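Local structure of isoaspartyl dipeptidase (Fervidobacterium islandicum, 7CDH) at residues L80-V90 with D303-W311. The protein probably hydrolyses isoaspartyl (beta-aspartyl) dipeptides as a zinc-dependent M38 metallopeptidase, consistent with a role in protein repair. Numbering follows the deposited sequence. Where two conformers were deposited one is given.
Sequences LKISDCIRSGV and DVGSVSAVW
Val307 packs against helix 82-86 and Val90 where two neighbouring parts of the amidohydrolase TIM barrel meet. Helix 82-86 leads into barrel strand 90-95. Segment 303-311 runs into helix 309-318. The apolar part centres on Val307. Its CG1 lies 3.9 Å from Leu80 CD1, the two side chains crossing at about a right angle. With chi1 at -67°, CG1 is anti to the carbonyl carbon, which places CG2 between the backbone N and C and against the helix backbone, 3.7 Å from Asp84 O. Val90 CG2 rests near Val307 CB, at 4.3 Å, and both valines also touch Asp59 of strand 51-59.

Two waters carry the polar link. One donates to Asp84 OD2 and accepts from Val307 N. The other donates to Ser88 O and Val307 O and accepts from Trp311 N, joining the turn after helix 82-86 to the residues that lead into helix 309-318. Gly89, with positive phi, ends the helix in a Schellman motif: Val90 N bonds to Cys85 O and Gly89 N to Ile86 O.

Ser88 lays its side chain against CA and CB of Ser308. Its OG bonds back to Asp84 O at 3.0 Å, with a C=O...OG angle of 162°.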
# COMPACT_ATOMS: atom_id res chain seq x y z
N LEU A 80 -15.60 18.41 25.24
CA LEU A 80 -16.73 19.32 25.53
C LEU A 80 -17.75 18.57 26.36
O LEU A 80 -18.02 17.41 26.01
CB LEU A 80 -17.36 19.71 24.20
CG LEU A 80 -18.53 20.67 24.32
CD1 LEU A 80 -18.04 22.03 24.77
CD2 LEU A 80 -19.28 20.77 23.01
N LYS A 81 -18.37 19.21 27.35
CA LYS A 81 -19.55 18.60 28.04
C LYS A 81 -20.81 19.18 27.40
O LYS A 81 -20.83 20.40 27.17
CB LYS A 81 -19.52 18.86 29.54
CG LYS A 81 -18.14 18.93 30.21
CD LYS A 81 -17.80 17.70 31.06
CE LYS A 81 -18.23 17.80 32.51
NZ LYS A 81 -17.85 19.10 33.12
N ILE A 82 -21.82 18.37 27.09
CA ILE A 82 -23.08 18.91 26.51
C ILE A 82 -23.70 19.92 27.48
O ILE A 82 -24.25 20.93 27.01
CB ILE A 82 -24.10 17.84 26.13
CG1 ILE A 82 -25.25 18.55 25.41
CG2 ILE A 82 -24.59 17.02 27.33
CD1 ILE A 82 -25.95 17.70 24.38
N SER A 83 -23.63 19.65 28.79
CA SER A 83 -24.13 20.57 29.84
C SER A 83 -23.53 21.99 29.67
O SER A 83 -24.27 22.93 29.94
CB SER A 83 -23.88 20.00 31.21
OG SER A 83 -22.54 20.26 31.62
N ASP A 84 -22.26 22.15 29.26
CA ASP A 84 -21.62 23.47 28.98
C ASP A 84 -22.41 24.19 27.88
O ASP A 84 -22.61 25.43 27.97
CB ASP A 84 -20.22 23.35 28.39
CG ASP A 84 -19.04 23.59 29.30
OD1 ASP A 84 -19.03 23.05 30.44
OD2 ASP A 84 -18.08 24.28 28.83
N CYS A 85 -22.73 23.45 26.82
CA CYS A 85 -23.46 23.93 25.63
C CYS A 85 -24.83 24.47 26.06
O CYS A 85 -25.13 25.63 25.75
CB CYS A 85 -23.63 22.81 24.61
SG CYS A 85 -22.08 22.42 23.77
N ILE A 86 -25.60 23.64 26.73
CA ILE A 86 -26.99 23.92 27.14
C ILE A 86 -27.02 25.23 27.93
O ILE A 86 -27.79 26.14 27.58
CB ILE A 86 -27.57 22.70 27.89
CG1 ILE A 86 -27.58 21.46 27.00
CG2 ILE A 86 -28.97 23.00 28.41
CD1 ILE A 86 -27.97 20.17 27.71
N ARG A 87 -26.18 25.38 28.95
CA ARG A 87 -26.27 26.56 29.85
C ARG A 87 -25.53 27.75 29.22
O ARG A 87 -25.50 28.82 29.85
CB ARG A 87 -25.83 26.17 31.27
CG ARG A 87 -24.39 26.49 31.65
CD ARG A 87 -24.02 25.97 33.04
NE ARG A 87 -25.18 25.53 33.82
CZ ARG A 87 -25.42 24.29 34.23
NH1 ARG A 87 -26.51 24.03 34.93
NH2 ARG A 87 -24.56 23.31 33.98
N SER A 88 -24.98 27.60 28.01
CA SER A 88 -24.39 28.73 27.25
C SER A 88 -25.23 29.07 26.00
O SER A 88 -24.79 29.92 25.22
CB SER A 88 -22.95 28.42 26.93
OG SER A 88 -22.16 28.40 28.12
N GLY A 89 -26.39 28.41 25.80
CA GLY A 89 -27.33 28.71 24.71
C GLY A 89 -26.91 28.20 23.34
O GLY A 89 -27.60 28.51 22.37
N VAL A 90 -25.85 27.40 23.25
CA VAL A 90 -25.35 26.81 21.97
C VAL A 90 -26.09 25.51 21.68
O VAL A 90 -25.93 24.56 22.44
CB VAL A 90 -23.84 26.59 22.07
CG1 VAL A 90 -23.31 25.90 20.83
CG2 VAL A 90 -23.12 27.92 22.32
N ASP A 303 -5.11 29.39 28.71
CA ASP A 303 -5.94 28.23 29.14
C ASP A 303 -6.89 27.88 27.97
O ASP A 303 -6.37 27.88 26.78
CB ASP A 303 -6.56 28.48 30.53
CG ASP A 303 -6.67 27.27 31.48
OD1 ASP A 303 -5.63 26.73 31.93
OD2 ASP A 303 -7.82 26.88 31.81
N VAL A 304 -8.19 27.68 28.27
CA VAL A 304 -9.18 26.80 27.55
C VAL A 304 -10.40 27.62 27.04
O VAL A 304 -11.16 28.14 27.84
CB VAL A 304 -9.68 25.66 28.46
CG1 VAL A 304 -10.38 24.56 27.68
CG2 VAL A 304 -8.59 25.06 29.34
N GLY A 305 -10.65 27.65 25.74
CA GLY A 305 -11.93 28.14 25.20
C GLY A 305 -13.12 27.55 25.95
O GLY A 305 -13.13 26.34 26.20
N SER A 306 -14.14 28.38 26.26
CA SER A 306 -15.49 27.95 26.71
C SER A 306 -16.52 28.34 25.64
O SER A 306 -16.39 29.42 25.10
CB SER A 306 -15.85 28.52 28.06
OG SER A 306 -17.04 27.87 28.57
N VAL A 307 -17.49 27.47 25.36
CA VAL A 307 -18.64 27.78 24.49
C VAL A 307 -19.47 28.91 25.14
O VAL A 307 -20.23 29.58 24.40
CB VAL A 307 -19.50 26.55 24.18
CG1 VAL A 307 -18.75 25.56 23.32
CG2 VAL A 307 -20.01 25.88 25.43
N SER A 308 -19.32 29.15 26.45
CA SER A 308 -19.93 30.30 27.17
C SER A 308 -19.47 31.63 26.52
O SER A 308 -20.23 32.64 26.59
CB SER A 308 -19.64 30.26 28.66
OG SER A 308 -18.32 30.71 28.94
N ALA A 309 -18.33 31.64 25.84
CA ALA A 309 -17.84 32.86 25.19
C ALA A 309 -18.87 33.44 24.20
O ALA A 309 -18.80 34.64 23.92
CB ALA A 309 -16.54 32.60 24.49
N VAL A 310 -19.79 32.65 23.66
CA VAL A 310 -20.61 33.13 22.53
C VAL A 310 -21.66 34.12 23.07
O VAL A 310 -21.76 35.26 22.55
CB VAL A 310 -21.24 31.98 21.73
CG1 VAL A 310 -22.39 32.48 20.87
CG2 VAL A 310 -20.19 31.29 20.86
N TRP A 311 -22.40 33.72 24.08
CA TRP A 311 -23.47 34.55 24.66
C TRP A 311 -22.82 35.70 25.44
O TRP A 311 -23.33 36.84 25.41
CB TRP A 311 -24.41 33.70 25.50
CG TRP A 311 -25.56 34.46 26.07
CD1 TRP A 311 -25.84 34.63 27.38
CD2 TRP A 311 -26.55 35.19 25.33
NE1 TRP A 311 -26.96 35.38 27.52
CE2 TRP A 311 -27.43 35.74 26.29
CE3 TRP A 311 -26.81 35.41 23.98
CZ2 TRP A 311 -28.54 36.50 25.93
CZ3 TRP A 311 -27.89 36.18 23.62
CH2 TRP A 311 -28.75 36.72 24.58
O HOH W 1 -16.58 24.96 26.34
O HOH W 2 -22.56 30.95 24.72